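Local coordinates for alcohol dehydrogenase, zinc-containing (Thermotoga maritima, PDB 1VJ0), which is probably a zinc-dependent oxidoreductase of the medium-chain alcohol dehydrogenase family, with a structural and a catalytic-type zinc site in each subunit, at residues D39-S44 against E141-R146; T182-F187 against R216-E221; F210-A215 against V223-G228; A236-A241 against L346-T351; H352-K357 against L363-S368. All coordinates share one frame; numbering follows the deposited sequence.

Interaction 1: residues D39-S44 against E141-R146; sequences DIPRGS and EYPHLR
Tyr142 and Pro143, on either side of a cis peptide bond, face Asp39 and Pro41 across a surface contact between two loops of the GroES-like domain, the part that supplies most of the ligands of both zinc ions. The tight end is polar. Tyr142 stretches its ring out to residue 39, and its OH donates to Asp39 O at 2.5 Å, a short bond lying in the carbonyl plane on a lone pair. The side chain owes this reach to a chi1 of -178°, which sets CG opposite the backbone N. Ser38 N also hydrogen-bonds to this OH, so the phenol oxygen is gripped by two backbone groups. The cis linkage folds Pro143 back over its neighbour: Pro143 CB sits 3.6 Å above the Tyr142 ring, displaced toward the rim.

Beside this hydrogen bond the two proline rings reach toward each other, Pro41 CD lying 4.0 Å from Pro143 CG. Pro143 is buried here and backed by Val154 of strand 152-155. The outer part is looser. Pro41 CG is 4.1 Å from Arg146 NH2, the two side chains sliding past each other in opposite directions, while the exposed Asp39 sends its carboxylate away from the facing loop. Arg146 bends at chi2 on its way here, and its NH1 makes a weak hydrogen bond to Val154 O. Pro41 itself opens a type II beta turn, in which Gly43 takes a positive phi. That turn is closed by a double grip on one oxygen: Ser44 N at 3.0 Å and Ser44 OG at 2.7 Å both donate to Pro41 O, from the same face of its carbonyl plane.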
# COMPACT_ATOMS: atom_id res chain seq x y z
N ASP A 39 -8.58 -1.94 -47.41
CA ASP A 39 -8.69 -0.91 -46.41
C ASP A 39 -8.77 -1.49 -44.97
O ASP A 39 -9.23 -2.60 -44.80
CB ASP A 39 -9.93 -0.09 -46.76
CG ASP A 39 -9.83 1.29 -46.27
OD1 ASP A 39 -8.85 1.56 -45.52
OD2 ASP A 39 -10.63 2.20 -46.56
N ILE A 40 -8.25 -0.77 -43.97
CA ILE A 40 -8.47 -1.11 -42.56
C ILE A 40 -9.02 0.13 -41.79
O ILE A 40 -8.81 1.26 -42.25
CB ILE A 40 -7.18 -1.67 -41.90
CG1 ILE A 40 -6.00 -0.66 -41.91
CG2 ILE A 40 -6.72 -2.94 -42.62
CD1 ILE A 40 -4.69 -1.25 -41.36
N PRO A 41 -9.71 -0.07 -40.67
CA PRO A 41 -10.26 1.07 -39.94
C PRO A 41 -9.19 2.09 -39.56
O PRO A 41 -8.03 1.71 -39.26
CB PRO A 41 -10.89 0.42 -38.72
CG PRO A 41 -11.23 -0.90 -39.22
CD PRO A 41 -10.08 -1.35 -40.03
N ARG A 42 -9.58 3.34 -39.55
CA ARG A 42 -8.68 4.41 -39.18
C ARG A 42 -7.91 4.11 -37.90
O ARG A 42 -8.48 3.75 -36.87
CB ARG A 42 -9.44 5.73 -39.06
CG ARG A 42 -8.56 6.96 -39.00
CD ARG A 42 -9.28 8.20 -38.48
NE ARG A 42 -10.21 8.69 -39.51
CZ ARG A 42 -11.51 9.01 -39.35
NH1 ARG A 42 -12.12 8.95 -38.16
NH2 ARG A 42 -12.19 9.43 -40.39
N GLY A 43 -6.60 4.27 -37.96
CA GLY A 43 -5.75 4.15 -36.80
C GLY A 43 -5.20 2.72 -36.61
O GLY A 43 -4.32 2.51 -35.79
N SER A 44 -5.76 1.76 -37.36
CA SER A 44 -5.49 0.35 -37.17
C SER A 44 -4.09 -0.02 -37.63
O SER A 44 -3.53 0.71 -38.44
CB SER A 44 -6.44 -0.48 -38.06
OG SER A 44 -7.76 -0.42 -37.57
N GLU A 141 -17.56 -9.77 -39.90
CA GLU A 141 -17.54 -8.40 -40.45
C GLU A 141 -16.12 -8.04 -40.89
O GLU A 141 -15.17 -8.24 -40.13
CB GLU A 141 -18.02 -7.35 -39.44
CG GLU A 141 -17.69 -7.61 -37.96
CD GLU A 141 -18.45 -8.80 -37.33
OE1 GLU A 141 -19.69 -8.86 -37.48
OE2 GLU A 141 -17.81 -9.67 -36.68
N TYR A 142 -15.99 -7.48 -42.09
CA TYR A 142 -14.70 -7.01 -42.62
C TYR A 142 -14.14 -6.02 -41.59
O TYR A 142 -14.93 -5.27 -41.06
CB TYR A 142 -14.93 -6.31 -43.98
CG TYR A 142 -13.64 -5.83 -44.63
CD1 TYR A 142 -13.14 -4.55 -44.34
CD2 TYR A 142 -12.89 -6.68 -45.42
CE1 TYR A 142 -11.96 -4.11 -44.89
CE2 TYR A 142 -11.70 -6.25 -45.97
CZ TYR A 142 -11.24 -4.96 -45.71
OH TYR A 142 -10.04 -4.53 -46.24
N PRO A 143 -12.84 -6.04 -41.28
CA PRO A 143 -11.79 -6.72 -42.07
C PRO A 143 -11.46 -8.14 -41.56
O PRO A 143 -10.46 -8.69 -41.97
CB PRO A 143 -10.60 -5.78 -41.90
CG PRO A 143 -10.77 -5.28 -40.48
CD PRO A 143 -12.23 -5.11 -40.31
N HIS A 144 -12.35 -8.71 -40.72
CA HIS A 144 -12.38 -10.17 -40.39
C HIS A 144 -11.34 -10.70 -39.41
O HIS A 144 -11.67 -11.52 -38.53
CB HIS A 144 -12.30 -11.02 -41.65
CG HIS A 144 -13.28 -10.64 -42.72
ND1 HIS A 144 -14.64 -10.74 -42.54
CD2 HIS A 144 -13.09 -10.16 -43.98
CE1 HIS A 144 -15.26 -10.32 -43.64
NE2 HIS A 144 -14.34 -9.96 -44.53
N LEU A 145 -10.08 -10.27 -39.57
CA LEU A 145 -8.92 -10.87 -38.90
C LEU A 145 -8.75 -10.32 -37.49
O LEU A 145 -7.98 -9.37 -37.25
CB LEU A 145 -7.64 -10.62 -39.76
CG LEU A 145 -7.73 -11.07 -41.22
CD1 LEU A 145 -6.50 -10.69 -41.98
CD2 LEU A 145 -8.01 -12.59 -41.35
N ARG A 146 -9.48 -10.94 -36.54
CA ARG A 146 -9.53 -10.43 -35.17
C ARG A 146 -9.06 -11.50 -34.17
O ARG A 146 -9.39 -11.44 -32.99
CB ARG A 146 -10.92 -9.93 -34.81
CG ARG A 146 -11.40 -8.74 -35.62
CD ARG A 146 -10.47 -7.57 -35.66
NE ARG A 146 -11.18 -6.39 -36.20
CZ ARG A 146 -10.71 -5.16 -36.16
NH1 ARG A 146 -9.52 -4.92 -35.64
NH2 ARG A 146 -11.42 -4.17 -36.68

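Interaction 2: residues T182-F187 against R216-E221; sequences TAYHAF and RSLGAE
Leu218 points its side chain at Tyr184 and Phe187 where helix 206-217 ends in a Schellman motif and comes alongside helix 170-188, in the Rossmann-type domain. Leu218 and Phe187 each point toward the facing segment, and the leucine meets the phenylalanine at the CB that bears the ring: Leu218 CD1 is 4.0 Å from Phe187 CB. Tyr184 starts out less directly and only its ring comes nearer, leaving CE1 a loose 4.5 Å from the same Leu218 CD1. One methyl thus touches both aromatic residues. Leu218 delivers it with CG anti to the carbonyl carbon (chi1 -62°) and an extended chi2. Phe187 packs onward against Ile214 and Ala215, and its ring meets that of Phe270. The Tyr184 hydroxyl bonds Ser193 OG of a neighbouring subunit, so the buried cluster runs straight into a subunit interface. Helix 170-188 also carries the zinc ligand Cys178, about 11 Å from Tyr184 between side chains. Gly219, with its positive phi, ends the helix, and Arg216 of the last turn folds forward over the residues beyond it: its NH2 reaches Ala220 O at 2.9 Å with an N-H...O angle of 146°, the acceptor tilted 18° out of the guanidinium plane.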
# COMPACT_ATOMS: atom_id res chain seq x y z
N THR A 182 -1.33 -13.20 -16.25
CA THR A 182 -2.23 -13.54 -15.18
C THR A 182 -1.42 -13.95 -13.94
O THR A 182 -1.71 -13.48 -12.83
CB THR A 182 -3.21 -14.63 -15.66
OG1 THR A 182 -4.04 -14.08 -16.67
CG2 THR A 182 -4.15 -15.04 -14.55
N ALA A 183 -0.38 -14.77 -14.11
CA ALA A 183 0.51 -15.09 -12.99
C ALA A 183 1.16 -13.80 -12.41
O ALA A 183 1.23 -13.61 -11.21
CB ALA A 183 1.59 -16.12 -13.42
N TYR A 184 1.62 -12.90 -13.28
CA TYR A 184 2.15 -11.63 -12.80
C TYR A 184 1.12 -10.88 -11.96
O TYR A 184 1.43 -10.41 -10.84
CB TYR A 184 2.81 -10.75 -13.91
CG TYR A 184 3.40 -9.59 -13.19
CD1 TYR A 184 4.58 -9.73 -12.50
CD2 TYR A 184 2.69 -8.41 -13.06
CE1 TYR A 184 5.06 -8.71 -11.70
CE2 TYR A 184 3.18 -7.37 -12.27
CZ TYR A 184 4.35 -7.54 -11.59
OH TYR A 184 4.79 -6.52 -10.79
N HIS A 185 -0.09 -10.73 -12.46
CA HIS A 185 -1.16 -10.06 -11.75
C HIS A 185 -1.24 -10.65 -10.33
O HIS A 185 -1.37 -9.94 -9.30
CB HIS A 185 -2.48 -10.27 -12.55
CG HIS A 185 -3.69 -9.61 -11.95
ND1 HIS A 185 -4.91 -9.59 -12.60
CD2 HIS A 185 -3.85 -8.89 -10.83
CE1 HIS A 185 -5.79 -8.93 -11.85
NE2 HIS A 185 -5.16 -8.48 -10.77
N ALA A 186 -1.18 -11.96 -10.24
CA ALA A 186 -1.34 -12.63 -8.97
C ALA A 186 -0.31 -12.26 -7.95
O ALA A 186 -0.62 -12.15 -6.77
CB ALA A 186 -1.28 -14.11 -9.17
N PHE A 187 0.93 -12.15 -8.40
CA PHE A 187 2.06 -11.74 -7.58
C PHE A 187 2.04 -10.26 -7.27
O PHE A 187 2.38 -9.85 -6.14
CB PHE A 187 3.36 -12.16 -8.24
CG PHE A 187 3.68 -13.62 -8.05
CD1 PHE A 187 3.18 -14.58 -8.92
CD2 PHE A 187 4.52 -14.04 -7.00
CE1 PHE A 187 3.46 -15.95 -8.73
CE2 PHE A 187 4.82 -15.38 -6.81
CZ PHE A 187 4.25 -16.36 -7.69
N ARG A 216 10.75 -16.32 -8.40
CA ARG A 216 12.21 -16.23 -8.36
C ARG A 216 12.67 -14.80 -8.70
O ARG A 216 13.49 -14.23 -8.01
CB ARG A 216 12.84 -17.22 -9.34
CG ARG A 216 13.04 -18.62 -8.83
CD ARG A 216 14.41 -18.86 -8.09
NE ARG A 216 14.30 -18.52 -6.66
CZ ARG A 216 14.08 -19.37 -5.67
NH1 ARG A 216 13.93 -20.66 -5.90
NH2 ARG A 216 14.00 -18.92 -4.42
N SER A 217 12.11 -14.21 -9.75
CA SER A 217 12.53 -12.91 -10.22
C SER A 217 12.25 -11.75 -9.26
O SER A 217 13.01 -10.79 -9.24
CB SER A 217 11.88 -12.61 -11.57
OG SER A 217 12.27 -13.60 -12.50
N LEU A 218 11.21 -11.89 -8.46
CA LEU A 218 10.82 -10.88 -7.45
C LEU A 218 11.55 -11.09 -6.12
O LEU A 218 11.45 -10.28 -5.21
CB LEU A 218 9.32 -10.92 -7.23
CG LEU A 218 8.48 -10.57 -8.47
CD1 LEU A 218 7.01 -10.64 -8.18
CD2 LEU A 218 8.86 -9.21 -9.03
N GLY A 219 12.32 -12.17 -6.03
CA GLY A 219 13.23 -12.36 -4.92
C GLY A 219 12.73 -13.24 -3.80
O GLY A 219 13.26 -13.18 -2.68
N ALA A 220 11.76 -14.12 -4.09
CA ALA A 220 11.29 -15.06 -3.07
C ALA A 220 12.42 -15.90 -2.57
O ALA A 220 13.32 -16.28 -3.34
CB ALA A 220 10.22 -15.98 -3.62
N GLU A 221 12.38 -16.25 -1.29
CA GLU A 221 13.41 -17.09 -0.74
C GLU A 221 13.25 -18.56 -1.10
O GLU A 221 14.22 -19.26 -1.46
CB GLU A 221 13.46 -16.93 0.77
CG GLU A 221 14.60 -17.70 1.41
CD GLU A 221 14.66 -17.46 2.91
OE1 GLU A 221 14.84 -16.30 3.32
OE2 GLU A 221 14.49 -18.43 3.67

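Interaction 3: residues F210-A215 against V223-G228; sequences FGVVIA and VIVIAG
Val212 and Ala215, one turn apart on helix 206-217, press their methyl groups on Val223 and Val225, alternate residues on the same face of strand 222-227. The closest pair is Val212 CG2 with Val225 CG2 at 3.5 Å, their side chains crossing at about a right angle. Ala215 CB meets Val223 CG2 at 3.6 Å, and Val212 CG1 touches Val223 CG1 more loosely at 4.3 Å. In Val212 a chi1 of 173° puts CG1 toward Val223 and CG2, beside the backbone N, toward Val225. Behind these groups the axes of helix residues 210-215 and strand residues 223-227 run nearly antiparallel, inclined at 170° and 9.3 Å apart at their closest. This is the helix-to-strand half of a beta-alpha-beta crossover in the Rossmann fold, whose first strand, 198-202, lends Val199 to Ala215 and Ile201 to Val212. Farther out, Leu233 and Ala236 of helix 230-238 cover Val225, and Phe187 of helix 170-188 covers Ala215. A GxGxxG pattern (Gly203, Gly205, Gly208) spans the turn into this helix and its first residues, consistent with a dinucleotide-binding turn. With no hydrogen bond between the two segments and every contact made by buried methyls, their fit rests on shape and the exclusion of water.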
# COMPACT_ATOMS: atom_id res chain seq x y z
N PHE A 210 5.06 -20.21 -15.05
CA PHE A 210 5.42 -18.78 -15.06
C PHE A 210 5.51 -18.24 -13.64
O PHE A 210 6.41 -17.46 -13.36
CB PHE A 210 4.42 -17.94 -15.90
CG PHE A 210 4.84 -17.73 -17.29
CD1 PHE A 210 4.56 -18.66 -18.28
CD2 PHE A 210 5.53 -16.57 -17.64
CE1 PHE A 210 4.97 -18.45 -19.58
CE2 PHE A 210 5.90 -16.34 -18.93
CZ PHE A 210 5.66 -17.29 -19.90
N GLY A 211 4.60 -18.68 -12.76
CA GLY A 211 4.62 -18.34 -11.32
C GLY A 211 5.98 -18.62 -10.70
O GLY A 211 6.48 -17.81 -9.91
N VAL A 212 6.58 -19.76 -11.05
CA VAL A 212 7.92 -20.14 -10.54
C VAL A 212 8.96 -19.07 -10.91
O VAL A 212 9.67 -18.55 -10.03
CB VAL A 212 8.38 -21.54 -11.06
CG1 VAL A 212 9.84 -21.84 -10.66
CG2 VAL A 212 7.44 -22.65 -10.48
N VAL A 213 9.03 -18.73 -12.18
CA VAL A 213 9.97 -17.74 -12.67
C VAL A 213 9.70 -16.33 -12.11
O VAL A 213 10.64 -15.61 -11.74
CB VAL A 213 9.99 -17.76 -14.22
CG1 VAL A 213 10.81 -16.62 -14.81
CG2 VAL A 213 10.49 -19.11 -14.70
N ILE A 214 8.43 -15.95 -11.97
CA ILE A 214 8.08 -14.65 -11.44
C ILE A 214 8.46 -14.65 -9.98
O ILE A 214 9.08 -13.68 -9.55
CB ILE A 214 6.61 -14.34 -11.64
CG1 ILE A 214 6.32 -14.14 -13.14
CG2 ILE A 214 6.13 -13.14 -10.82
CD1 ILE A 214 4.81 -14.38 -13.47
N ALA A 215 8.12 -15.70 -9.25
CA ALA A 215 8.48 -15.75 -7.81
C ALA A 215 9.97 -15.58 -7.61
O ALA A 215 10.42 -14.80 -6.78
CB ALA A 215 8.01 -17.06 -7.16
N VAL A 223 10.67 -21.39 -3.20
CA VAL A 223 9.57 -21.61 -4.16
C VAL A 223 9.24 -23.10 -4.21
O VAL A 223 10.14 -23.95 -4.47
CB VAL A 223 9.89 -21.06 -5.58
CG1 VAL A 223 8.75 -21.43 -6.57
CG2 VAL A 223 10.13 -19.54 -5.55
N ILE A 224 8.02 -23.45 -3.83
CA ILE A 224 7.60 -24.86 -3.76
C ILE A 224 6.43 -25.04 -4.70
O ILE A 224 5.50 -24.21 -4.70
CB ILE A 224 7.14 -25.23 -2.33
CG1 ILE A 224 8.32 -25.11 -1.35
CG2 ILE A 224 6.49 -26.65 -2.26
CD1 ILE A 224 7.95 -24.30 -0.12
N VAL A 225 6.47 -26.11 -5.51
CA VAL A 225 5.36 -26.45 -6.41
C VAL A 225 4.70 -27.80 -6.04
O VAL A 225 5.40 -28.77 -5.80
CB VAL A 225 5.85 -26.52 -7.85
CG1 VAL A 225 4.71 -26.89 -8.81
CG2 VAL A 225 6.46 -25.17 -8.25
N ILE A 226 3.36 -27.81 -5.99
CA ILE A 226 2.58 -29.01 -5.71
C ILE A 226 1.74 -29.28 -6.96
O ILE A 226 0.99 -28.41 -7.42
CB ILE A 226 1.65 -28.85 -4.48
CG1 ILE A 226 2.45 -28.45 -3.25
CG2 ILE A 226 0.84 -30.16 -4.25
CD1 ILE A 226 1.64 -28.10 -2.06
N ALA A 227 1.92 -30.45 -7.52
CA ALA A 227 1.18 -30.92 -8.70
C ALA A 227 1.18 -32.45 -8.75
O ALA A 227 1.77 -33.12 -7.90
CB ALA A 227 1.79 -30.35 -9.99
N GLY A 228 0.52 -32.99 -9.77
CA GLY A 228 0.41 -34.42 -9.97
C GLY A 228 1.29 -35.09 -11.02
O GLY A 228 1.33 -36.29 -11.06

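Interaction 4: residues A236-A241 against L346-T351; sequences AEEIGA and LSKLIT
Ile239 faces Lys348 and Leu349 across a backbone approach in which its CA lies 7.4 Å from that of Leu346, just where Gly240 takes a positive phi (134°) and closes helix 230-238 in a Schellman motif. Ala236 O gathers the end of that helix, accepting from Ile239 N and Ala241 N. The isoleucine divides its branches between two partners. Its CD1 meets Leu349 CD1 at 4.2 Å, in the buried half of the contact, while its CG2 lies 4.2 Å from Lys348 CD, the two chains sliding past each other in opposite directions. The contact joins a helix of the Rossmann-type domain to the segment that leads from helix 343-346 back to strand 352-355, beside helix 170-188, where Met175 touches Leu349. On the exposed side, Glu238 stretches out and crosses Lys348 at about a right angle, bringing its OE1 to 4.1 Å from the aliphatic CD. A bend at chi4 (-70°) turns the ammonium group, yet Lys348 NZ stays 4.6 Å from Glu238 OE1, so the charged atoms are not in contact and any attraction is probably weak. Inward, the Leu349 side chain lies about 12 Å from a bound zinc ion, and Val212 packs on Ile239 from helix 206-217.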
# COMPACT_ATOMS: atom_id res chain seq x y z
N ALA A 236 9.41 -27.76 -13.36
CA ALA A 236 9.35 -26.71 -12.37
C ALA A 236 10.68 -26.56 -11.65
O ALA A 236 11.13 -25.45 -11.46
CB ALA A 236 8.25 -26.96 -11.36
N GLU A 237 11.31 -27.68 -11.29
CA GLU A 237 12.67 -27.65 -10.73
C GLU A 237 13.71 -27.06 -11.67
O GLU A 237 14.57 -26.27 -11.26
CB GLU A 237 13.13 -29.08 -10.35
CG GLU A 237 12.34 -29.66 -9.17
CD GLU A 237 12.53 -31.16 -8.96
OE1 GLU A 237 13.25 -31.80 -9.76
OE2 GLU A 237 11.92 -31.69 -7.99
N GLU A 238 13.66 -27.47 -12.93
CA GLU A 238 14.57 -26.92 -13.92
C GLU A 238 14.46 -25.40 -14.12
O GLU A 238 15.45 -24.77 -14.53
CB GLU A 238 14.36 -27.61 -15.23
CG GLU A 238 14.90 -29.03 -15.17
CD GLU A 238 14.73 -29.81 -16.45
OE1 GLU A 238 14.14 -29.26 -17.41
OE2 GLU A 238 15.22 -30.96 -16.47
N ILE A 239 13.31 -24.81 -13.85
CA ILE A 239 13.15 -23.34 -14.08
C ILE A 239 13.15 -22.54 -12.77
O ILE A 239 12.89 -21.32 -12.77
CB ILE A 239 11.92 -22.99 -14.96
CG1 ILE A 239 10.61 -23.28 -14.23
CG2 ILE A 239 11.98 -23.69 -16.36
CD1 ILE A 239 9.42 -23.04 -15.09
N GLY A 240 13.39 -23.22 -11.65
CA GLY A 240 13.82 -22.57 -10.42
C GLY A 240 13.12 -22.96 -9.12
O GLY A 240 13.42 -22.37 -8.11
N ALA A 241 12.17 -23.90 -9.15
CA ALA A 241 11.55 -24.37 -7.91
C ALA A 241 12.60 -25.02 -6.99
O ALA A 241 13.44 -25.83 -7.44
CB ALA A 241 10.41 -25.36 -8.21
N LEU A 346 12.02 -20.22 -19.96
CA LEU A 346 10.62 -20.26 -20.36
C LEU A 346 10.41 -20.95 -21.70
O LEU A 346 9.32 -21.46 -21.95
CB LEU A 346 10.00 -18.87 -20.35
CG LEU A 346 9.97 -18.29 -18.92
CD1 LEU A 346 9.71 -16.78 -18.90
CD2 LEU A 346 8.88 -18.98 -18.12
N SER A 347 11.43 -21.04 -22.55
CA SER A 347 11.24 -21.76 -23.81
C SER A 347 11.04 -23.24 -23.53
O SER A 347 10.51 -23.94 -24.39
CB SER A 347 12.38 -21.60 -24.83
OG SER A 347 13.63 -21.97 -24.28
N LYS A 348 11.46 -23.73 -22.37
CA LYS A 348 11.24 -25.11 -22.02
C LYS A 348 9.74 -25.52 -21.96
O LYS A 348 9.41 -26.70 -22.02
CB LYS A 348 11.95 -25.45 -20.70
CG LYS A 348 13.49 -25.29 -20.72
CD LYS A 348 14.10 -25.67 -19.37
CE LYS A 348 15.58 -25.38 -19.33
NZ LYS A 348 16.35 -26.33 -20.20
N LEU A 349 8.85 -24.58 -21.81
CA LEU A 349 7.43 -24.83 -21.74
C LEU A 349 6.84 -25.17 -23.11
O LEU A 349 5.80 -25.82 -23.19
CB LEU A 349 6.73 -23.62 -21.17
CG LEU A 349 6.71 -23.44 -19.66
CD1 LEU A 349 8.08 -23.33 -19.06
CD2 LEU A 349 5.92 -22.18 -19.31
N ILE A 350 7.50 -24.75 -24.19
CA ILE A 350 6.97 -24.99 -25.55
C ILE A 350 7.35 -26.37 -25.99
O ILE A 350 8.51 -26.64 -26.22
CB ILE A 350 7.45 -23.92 -26.56
CG1 ILE A 350 6.94 -22.56 -26.09
CG2 ILE A 350 6.92 -24.27 -28.00
CD1 ILE A 350 7.68 -21.38 -26.66
N THR A 351 6.38 -27.26 -26.03
CA THR A 351 6.66 -28.65 -26.36
C THR A 351 6.41 -28.97 -27.79
O THR A 351 6.95 -29.97 -28.28
CB THR A 351 5.83 -29.62 -25.51
OG1 THR A 351 4.47 -29.23 -25.51
CG2 THR A 351 6.29 -29.58 -24.05

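Interaction 5: residues H352-K357 against L363-S368; sequences HRLPLK and LELMES
Leu365, His352 and Leu354 carry this contact, and one methyl, Leu365 CD1, does nearly all the touching. Leu365 loses the most surface: it leans from its helix toward the strand and sets CD1 against both of the other residues. Its CG lies anti to the carbonyl carbon (chi1 -69°), beyond which chi2 is extended, a shape that carries CD1 well out from the helix backbone.

His352 is next in buried area. The imidazole and the leucine cross obliquely, with His352 CD2 at 3.8 Å from Leu365 CD1 and the ring atom CG slightly farther, at 4.1 Å. The methyl thus rests on ring carbons, and no hydrogen bond crosses between the two segments.

Leu354 meets the same methyl in another way: it and Leu365 reach toward each other tip to tip, Leu354 CD2 lying 4.0 Å from Leu365 CD1. Two residues apart on an extended strand, His352 and Leu354 turn their side chains to the same helix. Strand 352-355, helix 359-368 and strand 374-377 form a beta-alpha-beta unit in which the crossover helix packs here on its own first strand, the two strands being parallel and paired, with Leu354 bonded through its backbone to Ile375 and Tyr377. Arg353, between the two inward-facing residues, makes a salt bridge from NH1 to Asp171 OD2. On the helix, Leu363 packs on Val59 and Phe62 of helix 56-62, while Glu367 OE2 forms a salt bridge with Arg63 NE.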
# COMPACT_ATOMS: atom_id res chain seq x y z
N HIS A 352 5.61 -28.15 -28.48
CA HIS A 352 5.22 -28.46 -29.85
C HIS A 352 5.12 -27.16 -30.65
O HIS A 352 4.58 -26.17 -30.15
CB HIS A 352 3.86 -29.11 -29.86
CG HIS A 352 3.83 -30.47 -29.23
ND1 HIS A 352 3.78 -30.67 -27.87
CD2 HIS A 352 3.89 -31.71 -29.78
CE1 HIS A 352 3.78 -31.96 -27.61
NE2 HIS A 352 3.82 -32.62 -28.75
N ARG A 353 5.61 -27.17 -31.87
CA ARG A 353 5.41 -26.07 -32.81
C ARG A 353 4.81 -26.64 -34.07
O ARG A 353 5.41 -27.53 -34.67
CB ARG A 353 6.71 -25.38 -33.16
CG ARG A 353 7.40 -24.77 -31.98
CD ARG A 353 8.11 -23.44 -32.23
NE ARG A 353 8.72 -23.40 -33.55
CZ ARG A 353 8.52 -22.47 -34.50
NH1 ARG A 353 7.71 -21.44 -34.29
NH2 ARG A 353 9.16 -22.58 -35.67
N LEU A 354 3.63 -26.17 -34.43
CA LEU A 354 2.91 -26.69 -35.59
C LEU A 354 2.63 -25.59 -36.58
O LEU A 354 2.53 -24.46 -36.18
CB LEU A 354 1.58 -27.31 -35.17
CG LEU A 354 1.64 -28.78 -34.73
CD1 LEU A 354 2.63 -29.01 -33.64
CD2 LEU A 354 0.27 -29.19 -34.26
N PRO A 355 2.48 -25.94 -37.85
CA PRO A 355 1.98 -25.02 -38.87
C PRO A 355 0.57 -24.57 -38.57
O PRO A 355 -0.24 -25.36 -38.06
CB PRO A 355 1.98 -25.84 -40.16
CG PRO A 355 2.65 -27.06 -39.90
CD PRO A 355 2.73 -27.28 -38.41
N LEU A 356 0.24 -23.33 -38.93
CA LEU A 356 -1.14 -22.82 -38.70
C LEU A 356 -2.23 -23.76 -39.21
O LEU A 356 -3.24 -23.97 -38.55
CB LEU A 356 -1.33 -21.43 -39.35
CG LEU A 356 -2.74 -20.86 -39.39
CD1 LEU A 356 -3.36 -20.83 -37.98
CD2 LEU A 356 -2.65 -19.48 -40.05
N LYS A 357 -2.02 -24.31 -40.40
CA LYS A 357 -2.98 -25.22 -41.01
C LYS A 357 -3.25 -26.52 -40.25
O LYS A 357 -4.24 -27.20 -40.54
CB LYS A 357 -2.60 -25.52 -42.47
CG LYS A 357 -2.83 -24.29 -43.39
CD LYS A 357 -2.26 -24.56 -44.80
CE LYS A 357 -2.43 -23.35 -45.75
NZ LYS A 357 -1.68 -23.54 -47.09
N LEU A 363 -5.05 -28.11 -31.05
CA LEU A 363 -6.09 -28.20 -30.02
C LEU A 363 -6.20 -29.63 -29.47
O LEU A 363 -6.36 -29.84 -28.30
CB LEU A 363 -7.42 -27.76 -30.60
CG LEU A 363 -7.52 -26.26 -30.95
CD1 LEU A 363 -8.70 -25.96 -31.88
CD2 LEU A 363 -7.65 -25.43 -29.71
N GLU A 364 -6.12 -30.62 -30.35
CA GLU A 364 -6.14 -32.01 -29.91
C GLU A 364 -5.01 -32.28 -28.90
O GLU A 364 -5.25 -32.87 -27.83
CB GLU A 364 -6.06 -32.90 -31.14
CG GLU A 364 -5.97 -34.38 -30.83
CD GLU A 364 -5.44 -35.16 -32.02
OE1 GLU A 364 -6.17 -35.21 -33.05
OE2 GLU A 364 -4.27 -35.67 -31.92
N LEU A 365 -3.80 -31.82 -29.22
CA LEU A 365 -2.63 -32.00 -28.35
C LEU A 365 -2.82 -31.30 -27.01
O LEU A 365 -2.38 -31.78 -25.98
CB LEU A 365 -1.36 -31.46 -29.03
CG LEU A 365 -0.82 -32.22 -30.25
CD1 LEU A 365 0.26 -31.48 -30.97
CD2 LEU A 365 -0.31 -33.55 -29.79
N MET A 366 -3.40 -30.13 -27.03
CA MET A 366 -3.60 -29.38 -25.81
C MET A 366 -4.71 -30.03 -24.99
O MET A 366 -4.63 -30.08 -23.78
CB MET A 366 -3.95 -27.92 -26.08
CG MET A 366 -2.81 -27.10 -26.66
SD MET A 366 -1.46 -26.97 -25.47
CE MET A 366 -2.18 -25.93 -24.24
N GLU A 367 -5.73 -30.56 -25.65
CA GLU A 367 -6.82 -31.22 -24.95
C GLU A 367 -6.39 -32.57 -24.35
O GLU A 367 -6.74 -32.89 -23.23
CB GLU A 367 -8.00 -31.47 -25.87
CG GLU A 367 -9.23 -31.99 -25.15
CD GLU A 367 -10.41 -32.17 -26.08
OE1 GLU A 367 -10.19 -32.69 -27.20
OE2 GLU A 367 -11.55 -31.79 -25.69
N SER A 368 -5.66 -33.37 -25.11
CA SER A 368 -5.15 -34.65 -24.62
C SER A 368 -4.07 -34.50 -23.56
O SER A 368 -3.78 -35.44 -22.84
CB SER A 368 -4.57 -35.45 -25.76
OG SER A 368 -3.30 -34.93 -26.08

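In the fold
From the N terminus, interaction 1 comes first, closing a loop of 96 residues within the GroES-like part; it stands apart, its nearest atoms about 9 Å from those of interaction 5. Interactions 2 and 3, closing loops of 28 and 7 residues, then cross, their segments alternating along helix 170-188, helix 206-217 and strand 222-227, and meet where Ala220 N probably bonds Ala215 O. Interaction 4 closes the longest loop, 104 residues holding all four remaining strands of the parallel sheet; it touches interaction 3 through Val212 and Ile239, and interaction 2 through Arg216 NH1 and Gly240 O. Its second segment runs directly into interaction 5, a five-residue closure within the last beta-alpha-beta unit, back in the mixed sheet.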